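Local coordinates for protein mirolysin (Tannerella forsythia, PDB 6R7V) that probably cleaves peptide bonds as a zinc-dependent metallopeptidase of the pappalysin family, captured here as a latent zymogen that carries its pro-segment, at residues Thr27-Gln32 with Val283-Ser288; Ile101-Ala106 with Arg150-Trp155; Asp133-Ser138 with Gly181-Tyr186; Ser247-Asp252 with Asn256-Val261. The protein carries 1 engineered substitution. One frame throughout, in Å; residues are numbered along the deposited sequence.

Contact 1 of 4, residues Thr27-Gln32 with Val283-Ser288; sequences TDWENQ and VERMRS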
# COMPACT_ATOMS: atom_id res chain seq x y z
N THR A 27 16.03 -11.37 2.77
CA THR A 27 17.40 -10.97 3.03
C THR A 27 18.14 -10.68 1.73
O THR A 27 18.85 -9.67 1.68
CB THR A 27 18.11 -12.05 3.85
OG1 THR A 27 17.36 -12.26 5.04
CG2 THR A 27 19.55 -11.70 4.21
N ASP A 28 17.96 -11.52 0.68
CA ASP A 28 18.61 -11.32 -0.63
C ASP A 28 18.14 -10.01 -1.24
O ASP A 28 18.94 -9.21 -1.72
CB ASP A 28 18.30 -12.46 -1.63
CG ASP A 28 18.88 -13.83 -1.33
OD1 ASP A 28 19.92 -13.90 -0.65
OD2 ASP A 28 18.31 -14.83 -1.82
N TRP A 29 16.82 -9.77 -1.18
CA TRP A 29 16.23 -8.54 -1.71
C TRP A 29 16.87 -7.29 -1.08
O TRP A 29 17.29 -6.36 -1.80
CB TRP A 29 14.72 -8.58 -1.45
CG TRP A 29 13.97 -7.43 -2.06
CD1 TRP A 29 13.68 -6.23 -1.48
CD2 TRP A 29 13.42 -7.38 -3.38
NE1 TRP A 29 13.02 -5.42 -2.37
CE2 TRP A 29 12.82 -6.11 -3.54
CE3 TRP A 29 13.36 -8.30 -4.45
CZ2 TRP A 29 12.17 -5.73 -4.72
CZ3 TRP A 29 12.71 -7.92 -5.62
CH2 TRP A 29 12.16 -6.64 -5.76
N GLU A 30 17.01 -7.29 0.25
CA GLU A 30 17.59 -6.14 0.96
C GLU A 30 19.09 -5.97 0.70
O GLU A 30 19.56 -4.83 0.67
CB GLU A 30 17.36 -6.26 2.48
CG GLU A 30 15.91 -5.99 2.88
CD GLU A 30 15.39 -4.64 2.45
OE1 GLU A 30 16.11 -3.63 2.62
OE2 GLU A 30 14.25 -4.59 1.93
N ASN A 31 19.82 -7.07 0.50
CA ASN A 31 21.27 -7.04 0.22
C ASN A 31 21.53 -6.46 -1.17
O ASN A 31 22.57 -5.83 -1.39
CB ASN A 31 21.88 -8.44 0.34
CG ASN A 31 22.11 -8.95 1.74
OD1 ASN A 31 22.21 -8.19 2.72
ND2 ASN A 31 22.22 -10.27 1.88
N GLN A 32 20.57 -6.66 -2.09
CA GLN A 32 20.63 -6.27 -3.50
C GLN A 32 19.92 -4.95 -3.83
O GLN A 32 20.11 -4.44 -4.93
CB GLN A 32 20.01 -7.38 -4.37
CG GLN A 32 20.95 -8.57 -4.59
CD GLN A 32 20.30 -9.93 -4.45
OE1 GLN A 32 20.71 -10.75 -3.61
NE2 GLN A 32 19.29 -10.21 -5.27
N VAL A 283 10.01 7.53 0.27
CA VAL A 283 9.86 7.89 -1.15
C VAL A 283 10.99 7.27 -2.00
O VAL A 283 10.73 6.75 -3.09
CB VAL A 283 9.84 9.42 -1.31
CG1 VAL A 283 10.11 9.83 -2.76
CG2 VAL A 283 8.51 9.96 -0.81
N GLU A 284 12.23 7.40 -1.55
CA GLU A 284 13.37 6.85 -2.29
C GLU A 284 13.19 5.35 -2.51
O GLU A 284 13.42 4.87 -3.62
CB GLU A 284 14.69 7.11 -1.56
CG GLU A 284 15.13 8.57 -1.55
CD GLU A 284 16.37 8.79 -0.70
OE1 GLU A 284 17.49 8.58 -1.21
OE2 GLU A 284 16.22 9.16 0.49
N ARG A 285 12.75 4.63 -1.46
CA ARG A 285 12.59 3.20 -1.57
C ARG A 285 11.49 2.87 -2.59
O ARG A 285 11.66 1.96 -3.41
CB ARG A 285 12.28 2.60 -0.20
CG ARG A 285 11.89 1.14 -0.22
CD ARG A 285 12.96 0.24 -0.76
NE ARG A 285 14.02 0.05 0.21
CZ ARG A 285 14.25 -1.09 0.85
NH1 ARG A 285 13.55 -2.18 0.56
NH2 ARG A 285 15.21 -1.16 1.75
N MET A 286 10.36 3.57 -2.52
CA MET A 286 9.24 3.29 -3.44
C MET A 286 9.62 3.59 -4.89
O MET A 286 9.37 2.78 -5.79
CB MET A 286 8.02 4.13 -3.02
CG MET A 286 7.47 3.68 -1.66
SD MET A 286 5.82 4.38 -1.33
CE MET A 286 6.28 6.11 -0.96
N ARG A 287 10.29 4.72 -5.12
CA ARG A 287 10.62 5.08 -6.49
C ARG A 287 11.68 4.17 -7.11
O ARG A 287 11.72 4.00 -8.34
CB ARG A 287 11.12 6.52 -6.56
CG ARG A 287 10.01 7.53 -6.21
CD ARG A 287 10.56 8.95 -6.30
NE ARG A 287 11.04 9.29 -7.65
CZ ARG A 287 10.26 9.61 -8.68
NH1 ARG A 287 8.93 9.68 -8.52
NH2 ARG A 287 10.79 9.88 -9.87
N SER A 288 12.52 3.58 -6.25
CA SER A 288 13.60 2.71 -6.71
C SER A 288 13.08 1.49 -7.48
O SER A 288 13.82 0.96 -8.33
CB SER A 288 14.47 2.26 -5.54
OG SER A 288 13.85 1.28 -4.72

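Contact 2 of 4, residues Ile101-Ala106 with Arg150-Trp155; sequences IEFKLA and RYLNIW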
# COMPACT_ATOMS: atom_id res chain seq x y z
N ILE A 101 4.50 10.17 -7.53
CA ILE A 101 3.85 9.01 -8.12
C ILE A 101 2.39 9.39 -8.29
O ILE A 101 1.75 9.83 -7.33
CB ILE A 101 4.03 7.76 -7.23
CG1 ILE A 101 5.50 7.37 -7.10
CG2 ILE A 101 3.22 6.58 -7.80
CD1 ILE A 101 5.80 6.21 -6.08
N GLU A 102 1.86 9.20 -9.51
CA GLU A 102 0.46 9.42 -9.89
C GLU A 102 -0.26 8.13 -10.13
O GLU A 102 0.34 7.20 -10.66
CB GLU A 102 0.38 10.19 -11.22
CG GLU A 102 0.67 11.66 -11.21
CD GLU A 102 0.74 12.24 -12.62
OE1 GLU A 102 0.45 11.54 -13.61
OE2 GLU A 102 1.17 13.40 -12.71
N PHE A 103 -1.58 8.13 -9.92
CA PHE A 103 -2.44 6.97 -10.12
C PHE A 103 -3.57 7.37 -11.02
O PHE A 103 -4.14 8.45 -10.84
CB PHE A 103 -3.00 6.48 -8.78
CG PHE A 103 -1.95 6.03 -7.80
CD1 PHE A 103 -1.26 6.95 -7.01
CD2 PHE A 103 -1.60 4.68 -7.70
CE1 PHE A 103 -0.28 6.53 -6.11
CE2 PHE A 103 -0.58 4.27 -6.83
CZ PHE A 103 0.07 5.21 -6.03
N LYS A 104 -3.87 6.54 -12.02
CA LYS A 104 -5.00 6.84 -12.89
C LYS A 104 -5.73 5.56 -13.18
O LYS A 104 -5.10 4.55 -13.50
CB LYS A 104 -4.58 7.48 -14.23
CG LYS A 104 -4.01 8.88 -14.14
CD LYS A 104 -3.67 9.41 -15.55
CE LYS A 104 -2.75 10.58 -15.45
NZ LYS A 104 -2.47 11.20 -16.77
N LEU A 105 -7.07 5.62 -13.18
CA LEU A 105 -7.81 4.44 -13.56
C LEU A 105 -7.56 4.11 -15.03
O LEU A 105 -7.54 5.01 -15.88
CB LEU A 105 -9.31 4.67 -13.35
CG LEU A 105 -9.77 4.74 -11.88
CD1 LEU A 105 -11.25 5.17 -11.81
CD2 LEU A 105 -9.63 3.36 -11.19
N ALA A 106 -7.35 2.83 -15.32
CA ALA A 106 -7.13 2.38 -16.68
C ALA A 106 -8.29 2.73 -17.59
O ALA A 106 -9.44 2.74 -17.17
CB ALA A 106 -6.95 0.86 -16.68
N ARG A 150 1.53 -4.46 -15.98
CA ARG A 150 1.06 -3.19 -16.52
C ARG A 150 0.06 -2.46 -15.65
O ARG A 150 -0.07 -1.24 -15.82
CB ARG A 150 0.42 -3.44 -17.88
CG ARG A 150 1.49 -3.89 -18.89
CD ARG A 150 0.94 -4.16 -20.26
NE ARG A 150 1.77 -5.18 -20.89
CZ ARG A 150 1.58 -5.66 -22.11
NH1 ARG A 150 0.60 -5.19 -22.87
NH2 ARG A 150 2.37 -6.61 -22.59
N TYR A 151 -0.67 -3.15 -14.80
CA TYR A 151 -1.69 -2.52 -13.96
C TYR A 151 -1.47 -2.82 -12.52
O TYR A 151 -1.09 -3.94 -12.16
CB TYR A 151 -3.11 -3.08 -14.30
CG TYR A 151 -3.51 -2.98 -15.76
CD1 TYR A 151 -4.27 -1.91 -16.22
CD2 TYR A 151 -3.23 -4.02 -16.65
CE1 TYR A 151 -4.71 -1.86 -17.55
CE2 TYR A 151 -3.70 -4.00 -17.96
CZ TYR A 151 -4.43 -2.91 -18.41
OH TYR A 151 -4.84 -2.87 -19.72
N LEU A 152 -1.78 -1.83 -11.67
CA LEU A 152 -1.94 -2.09 -10.24
C LEU A 152 -3.38 -2.53 -10.06
O LEU A 152 -4.32 -1.79 -10.36
CB LEU A 152 -1.65 -0.86 -9.37
CG LEU A 152 -2.24 -0.86 -7.92
CD1 LEU A 152 -1.65 -1.99 -7.05
CD2 LEU A 152 -1.97 0.46 -7.21
N ASN A 153 -3.54 -3.76 -9.56
CA ASN A 153 -4.84 -4.34 -9.26
C ASN A 153 -5.21 -4.11 -7.81
O ASN A 153 -4.44 -4.50 -6.91
CB ASN A 153 -4.82 -5.84 -9.52
CG ASN A 153 -4.72 -6.22 -10.96
OD1 ASN A 153 -5.71 -6.57 -11.61
ND2 ASN A 153 -3.52 -6.15 -11.50
N ILE A 154 -6.36 -3.46 -7.58
CA ILE A 154 -6.87 -3.21 -6.25
C ILE A 154 -8.19 -3.92 -6.12
O ILE A 154 -9.15 -3.54 -6.81
CB ILE A 154 -7.06 -1.72 -5.94
CG1 ILE A 154 -5.76 -0.90 -6.15
CG2 ILE A 154 -7.60 -1.58 -4.51
CD1 ILE A 154 -5.95 0.65 -5.87
N TRP A 155 -8.25 -4.98 -5.29
CA TRP A 155 -9.51 -5.71 -5.10
C TRP A 155 -10.21 -5.12 -3.90
O TRP A 155 -9.54 -4.81 -2.90
CB TRP A 155 -9.23 -7.20 -4.87
CG TRP A 155 -8.81 -7.94 -6.08
CD1 TRP A 155 -9.61 -8.70 -6.89
CD2 TRP A 155 -7.45 -8.17 -6.53
NE1 TRP A 155 -8.85 -9.32 -7.86
CE2 TRP A 155 -7.52 -8.98 -7.68
CE3 TRP A 155 -6.19 -7.71 -6.10
CZ2 TRP A 155 -6.37 -9.42 -8.36
CZ3 TRP A 155 -5.06 -8.11 -6.79
CH2 TRP A 155 -5.15 -8.98 -7.88

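Contact 3 of 4, residues Asp133-Ser138 with Gly181-Tyr186; sequences DNVKFS and GVVIHY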
# COMPACT_ATOMS: atom_id res chain seq x y z
N ASP A 133 -6.15 -16.08 -0.78
CA ASP A 133 -6.07 -15.10 -1.88
C ASP A 133 -7.23 -15.35 -2.86
O ASP A 133 -7.13 -15.06 -4.06
CB ASP A 133 -4.71 -15.19 -2.62
CG ASP A 133 -3.75 -14.04 -2.39
OD1 ASP A 133 -4.21 -12.98 -1.91
OD2 ASP A 133 -2.56 -14.20 -2.68
N ASN A 134 -8.35 -15.88 -2.35
CA ASN A 134 -9.46 -16.25 -3.21
C ASN A 134 -10.12 -15.05 -3.93
O ASN A 134 -10.74 -15.26 -4.99
CB ASN A 134 -10.52 -17.10 -2.49
CG ASN A 134 -11.03 -16.63 -1.13
OD1 ASN A 134 -10.44 -15.80 -0.44
ND2 ASN A 134 -12.16 -17.21 -0.70
N VAL A 135 -9.95 -13.81 -3.43
CA VAL A 135 -10.58 -12.68 -4.13
C VAL A 135 -9.89 -12.44 -5.50
O VAL A 135 -10.44 -11.77 -6.37
CB VAL A 135 -10.56 -11.39 -3.24
CG1 VAL A 135 -9.16 -10.75 -3.20
CG2 VAL A 135 -11.57 -10.36 -3.73
N LYS A 136 -8.67 -12.99 -5.66
CA LYS A 136 -7.86 -12.73 -6.84
C LYS A 136 -8.04 -13.78 -7.92
O LYS A 136 -7.35 -13.73 -8.94
CB LYS A 136 -6.37 -12.65 -6.43
CG LYS A 136 -6.12 -11.60 -5.37
CD LYS A 136 -4.64 -11.54 -5.02
CE LYS A 136 -4.40 -10.46 -3.97
NZ LYS A 136 -3.05 -10.57 -3.35
N PHE A 137 -9.01 -14.68 -7.74
CA PHE A 137 -9.23 -15.75 -8.69
C PHE A 137 -10.69 -15.91 -9.03
O PHE A 137 -11.52 -16.22 -8.16
CB PHE A 137 -8.69 -17.07 -8.16
CG PHE A 137 -7.19 -17.02 -8.02
CD1 PHE A 137 -6.60 -16.97 -6.77
CD2 PHE A 137 -6.38 -17.02 -9.15
CE1 PHE A 137 -5.20 -16.92 -6.65
CE2 PHE A 137 -4.98 -16.95 -9.03
CZ PHE A 137 -4.41 -16.94 -7.78
N SER A 138 -11.02 -15.73 -10.30
CA SER A 138 -12.39 -15.91 -10.79
C SER A 138 -12.96 -17.29 -10.42
O SER A 138 -14.13 -17.39 -10.03
CB SER A 138 -12.43 -15.73 -12.30
OG SER A 138 -12.05 -14.42 -12.66
N GLY A 181 -0.58 -7.10 -6.07
CA GLY A 181 -1.58 -6.05 -5.93
C GLY A 181 -1.99 -5.88 -4.50
O GLY A 181 -1.26 -6.31 -3.57
N VAL A 182 -3.15 -5.21 -4.31
CA VAL A 182 -3.62 -4.91 -2.95
C VAL A 182 -5.10 -5.19 -2.83
O VAL A 182 -5.85 -5.14 -3.82
CB VAL A 182 -3.27 -3.48 -2.45
CG1 VAL A 182 -1.77 -3.18 -2.58
CG2 VAL A 182 -4.10 -2.41 -3.15
N VAL A 183 -5.51 -5.58 -1.60
CA VAL A 183 -6.90 -5.93 -1.30
C VAL A 183 -7.34 -5.03 -0.16
O VAL A 183 -6.64 -4.95 0.87
CB VAL A 183 -7.04 -7.42 -0.92
CG1 VAL A 183 -8.51 -7.78 -0.70
CG2 VAL A 183 -6.45 -8.35 -2.00
N ILE A 184 -8.51 -4.37 -0.32
CA ILE A 184 -9.01 -3.47 0.71
C ILE A 184 -10.43 -3.85 1.12
O ILE A 184 -11.27 -4.13 0.26
CB ILE A 184 -8.98 -1.99 0.22
CG1 ILE A 184 -7.61 -1.54 -0.40
CG2 ILE A 184 -9.37 -1.01 1.39
CD1 ILE A 184 -6.43 -1.54 0.68
N HIS A 185 -10.73 -3.75 2.42
CA HIS A 185 -12.10 -4.01 2.90
C HIS A 185 -13.00 -2.94 2.34
O HIS A 185 -12.67 -1.75 2.42
CB HIS A 185 -12.08 -3.94 4.43
CG HIS A 185 -13.30 -4.50 5.08
ND1 HIS A 185 -14.56 -4.01 4.82
CD2 HIS A 185 -13.41 -5.56 5.92
CE1 HIS A 185 -15.39 -4.75 5.53
NE2 HIS A 185 -14.76 -5.71 6.19
N TYR A 186 -14.15 -3.32 1.81
CA TYR A 186 -15.10 -2.39 1.18
C TYR A 186 -15.54 -1.27 2.12
O TYR A 186 -15.90 -0.20 1.63
CB TYR A 186 -16.31 -3.15 0.62
CG TYR A 186 -17.34 -3.56 1.64
CD1 TYR A 186 -17.18 -4.72 2.41
CD2 TYR A 186 -18.49 -2.80 1.86
CE1 TYR A 186 -18.11 -5.08 3.38
CE2 TYR A 186 -19.42 -3.15 2.83
CZ TYR A 186 -19.23 -4.30 3.58
OH TYR A 186 -20.18 -4.67 4.51
O HOH W 1 -2.58 -8.28 -1.93

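Contact 4 of 4, residues Ser247-Asp252 with Asn256-Val261; sequences SFPKTD and NTSPGV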
# COMPACT_ATOMS: atom_id res chain seq x y z
N SER A 247 -0.92 11.89 20.71
CA SER A 247 -0.62 13.31 20.80
C SER A 247 0.87 13.53 20.66
O SER A 247 1.67 12.78 21.20
CB SER A 247 -1.14 13.90 22.10
OG SER A 247 -1.01 15.31 22.10
N PHE A 248 1.23 14.53 19.89
CA PHE A 248 2.63 14.84 19.67
C PHE A 248 3.21 15.62 20.85
O PHE A 248 2.59 16.59 21.30
CB PHE A 248 2.83 15.67 18.39
CG PHE A 248 4.26 16.10 18.17
CD1 PHE A 248 5.18 15.23 17.58
CD2 PHE A 248 4.70 17.35 18.59
CE1 PHE A 248 6.51 15.62 17.41
CE2 PHE A 248 6.03 17.74 18.40
CZ PHE A 248 6.92 16.86 17.81
N PRO A 249 4.45 15.30 21.30
CA PRO A 249 5.29 14.17 20.88
C PRO A 249 4.97 12.89 21.65
O PRO A 249 4.53 12.94 22.82
CB PRO A 249 6.71 14.65 21.21
CG PRO A 249 6.54 15.56 22.40
CD PRO A 249 5.12 16.11 22.34
N LYS A 250 5.16 11.73 20.98
CA LYS A 250 5.01 10.44 21.66
C LYS A 250 6.38 9.75 21.65
O LYS A 250 6.90 9.46 20.59
CB LYS A 250 3.94 9.54 21.03
CG LYS A 250 3.70 8.27 21.87
CD LYS A 250 2.51 7.46 21.43
CE LYS A 250 2.40 6.18 22.25
NZ LYS A 250 1.26 5.36 21.77
N THR A 251 6.96 9.53 22.82
CA THR A 251 8.26 8.86 22.87
C THR A 251 8.05 7.40 23.29
O THR A 251 6.96 7.05 23.76
CB THR A 251 9.19 9.61 23.85
OG1 THR A 251 8.62 9.55 25.15
CG2 THR A 251 9.40 11.07 23.47
N ASP A 252 9.06 6.55 23.13
CA ASP A 252 8.99 5.16 23.60
C ASP A 252 10.40 4.68 24.00
O ASP A 252 11.31 5.50 24.02
CB ASP A 252 8.30 4.23 22.59
CG ASP A 252 8.98 3.96 21.27
OD1 ASP A 252 10.18 4.31 21.11
OD2 ASP A 252 8.32 3.37 20.38
N ASN A 256 13.55 7.67 22.89
CA ASN A 256 13.02 8.20 24.15
C ASN A 256 13.08 9.73 24.26
O ASN A 256 12.74 10.27 25.32
CB ASN A 256 13.71 7.54 25.36
CG ASN A 256 15.22 7.62 25.37
OD1 ASN A 256 15.84 8.44 24.69
ND2 ASN A 256 15.84 6.76 26.17
N THR A 257 13.49 10.44 23.19
CA THR A 257 13.56 11.91 23.22
C THR A 257 12.68 12.53 22.15
O THR A 257 12.56 11.97 21.05
CB THR A 257 15.01 12.41 23.06
OG1 THR A 257 15.55 11.98 21.81
CG2 THR A 257 15.91 11.99 24.20
N SER A 258 12.09 13.72 22.45
CA SER A 258 11.28 14.49 21.50
C SER A 258 12.14 14.78 20.27
O SER A 258 13.36 14.95 20.43
CB SER A 258 10.76 15.78 22.15
OG SER A 258 9.96 16.56 21.27
N PRO A 259 11.62 14.69 19.02
CA PRO A 259 10.21 14.58 18.59
C PRO A 259 9.57 13.19 18.71
O PRO A 259 8.41 13.05 18.37
CB PRO A 259 10.26 15.04 17.12
CG PRO A 259 11.64 14.66 16.66
CD PRO A 259 12.52 14.92 17.87
N GLY A 260 10.31 12.18 19.18
CA GLY A 260 9.74 10.86 19.40
C GLY A 260 9.48 10.05 18.13
O GLY A 260 10.22 10.15 17.15
N VAL A 261 8.44 9.23 18.17
CA VAL A 261 8.12 8.34 17.05
C VAL A 261 7.12 8.96 16.09
O VAL A 261 6.28 9.77 16.45
CB VAL A 261 7.69 6.94 17.55
CG1 VAL A 261 8.78 6.30 18.43
CG2 VAL A 261 6.34 6.98 18.28
O HOH W 2 5.95 11.90 18.30

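Contact 1 of 4, residues Thr27-Gln32 with Val283-Ser288
E30 OE2 is a carboxylate oxygen with several claims on it. R285 NH1 donates to it at 2.9 Å along an almost straight bond, with a bound glycerol hydroxyl as a further partner and R216 as a long, weak ion pair. The second carboxylate oxygen serves the same guanidinium: R285 NH2 reaches E30 OE1 at 2.8 Å. R285 thus grips E30 end-on with two nitrogens, each meeting the syn lone pair of its own oxygen, and the carboxylate and guanidinium planes differ by only 20°. The pair joins helices 20-32 and 280-288; between segments 27-32 and 283-288 the nearest CA atoms, those of E30 and R285, are 10.9 Å apart. Helix 20-32 follows C6, the cysteine that binds the zinc, and probably belongs to the pro-segment; 280-288 is a helix of the pappalysin family region. Bends at chi2 (62°) and chi3 (75°) turn the arginine chain so that its end faces the glutamate. Beside the fork, the edge of the W29 indole comes within 4.4 Å of R285, from NE1 to NH1. W29 NE1 and R285 NH1 also share D214 OD2, by a hydrogen bond and a salt bridge respectively, and D214 lies in sequence between the zinc ligands H211 and H217.

Contact 2 of 4, residues Ile101-Ala106 with Arg150-Trp155
F103 and L152 meet obliquely, one branch against one ring edge: the leucine methyl CD2 lies near the plane of the phenyl ring, 4.1 Å from F103 CE2. In both residues the bond from backbone to side chain already points at the opposing segment, but different rotations complete the approach. F103 has CG beside its backbone N (chi1 -61°), whereas the leucine places CG trans to N (chi1 160°). The second meeting again uses an edge. A106 CB comes to the rim of the Y151 ring near its plane, 3.6 Å from CE1 and 3.9 Å from CD1 of that tyrosine. The phenol hydroxyl takes no part in this; Y151 OH is hydrogen-bonded to R108 O, which fixes the far end of the ring, while W146 meets Y151 edge-to-face. Both pairs are apolar and buried. The backbones stay well apart, with the CA atoms of F103 and L152 separated by 9.1 Å, because each strand pairs in parallel with 45-55, which runs between them, and the side chains meet across it. Strand 45-55 adds I47 against L152, and backbone bonds tie it to E102, K104 and A106. On the F103 and L152 side, helix 203-212 packs V209 on the phenylalanine and W212 on the leucine; helix 64-77 contributes L74 to F103 and I71 to L105.

Contact 3 of 4, residues Asp133-Ser138 with Gly181-Tyr186
Where K136 crosses V183, the flat group at hand is the D133 carboxylate: K136 NZ meets D133 OD1 from above the carboxylate plane, tilted 40° out of it, at 3.0 Å, in a salt bridge within the loop 133-138. Y166 OH is also hydrogen-bonded to that oxygen. The lysine runs fully extended beyond CG, which carries its CE past the valine, 3.5 Å from V183 CG2. V183 receives a second neighbour on the same methyl. V135 and V183 reach toward each other tip to tip, with V135 CG1 3.8 Å from V183 CG2 and 3.9 Å from V183 CG1. V135 can offer CG1 in this way because that methyl stands between its own backbone N and carbonyl carbon (chi1 76°). The loop enters a short 3-10 turn here, closed by K136 N donating to D133 O at 3.0 Å, and it covers one face of the mixed sheet at strands 152-157 and 182-185, where C157 touches both V135 and V183. V182, the residue before V183 in the strand, points the other way and packs on helix 203-212, which bears the zinc ligands H207 and H211. The ammonium group has further partners. It donates to T179 O, and water 1, at 2.7 Å from K136 NZ, passes the link on to G181 O, 2.9 Å from that water. Carboxylate, carbonyl and water together would offset the cost of burying a lysine charge, while the lysine CE is used in apolar packing against V183.

Contact 4 of 4, residues Ser247-Asp252 with Asn256-Val261
A type VIa beta turn, built on the cis peptide between S258 and P259, brings the chain at 256-261 back against 247-252 in the irregular region between strands 243-244 and 269-270. G260 N closes the turn on T257 O at 2.9 Å, and G260 then takes a positive phi of 74°, a conformation that suits glycine. Next comes the one direct hydrogen bond between the segments: V261 N donates to K250 O at 2.9 Å, nearly straight on to the carbonyl, and G260 CA makes a CA-H...O contact with the same oxygen. Water 2 lies 2.8 Å from K250 N, whose proton it accepts, and is also close to P259 O and V261 O, so backbone and water join the two segments of this loop. F248 and two prolines pack at one end. A second cis peptide, before P249, sets the proline CB 3.8 Å over the centre of the F248 ring, while F248 CE1 reaches P259 CB, also at 3.8 Å. At the other end, D252 crosses V261 at about a right angle and rests its carboxylate on CG1, with OD2 3.5 Å away. D252 OD1 accepts from C254 N, an Asx turn, and from T255 N; its OD2 takes the NH of G239, a calcium ligand. The direct hydrogen bond between the segments is thus main chain to main chain, with side-chain packing around it, and D252 links the contact to the calcium site through G239 N.

In the fold
Contacts 2 and 3 are neighbours in one sheet, with centres 14 Å apart. W155 joins them: its O lies 2.8 Å from I184 N and its N 2.8 Å from V182 O, probably hydrogen bonds between strands 152-157 and 182-185. Contact 2 packs on helix 203-212, which carries zinc ligands; contact 3 lies on the other face of strand 182-185, whose V182 and I184 meet that helix, and the V183 side chain is about 12 Å from the zinc. Contact 1, its centre 21 Å from that of contact 2, reaches D214, which follows that helix and precedes the zinc ligand H217. Contact 4 lies across the molecule, its centre 36 Å from those of contacts 2 and 3; its D252 side chain is about 7 Å from a calcium ion.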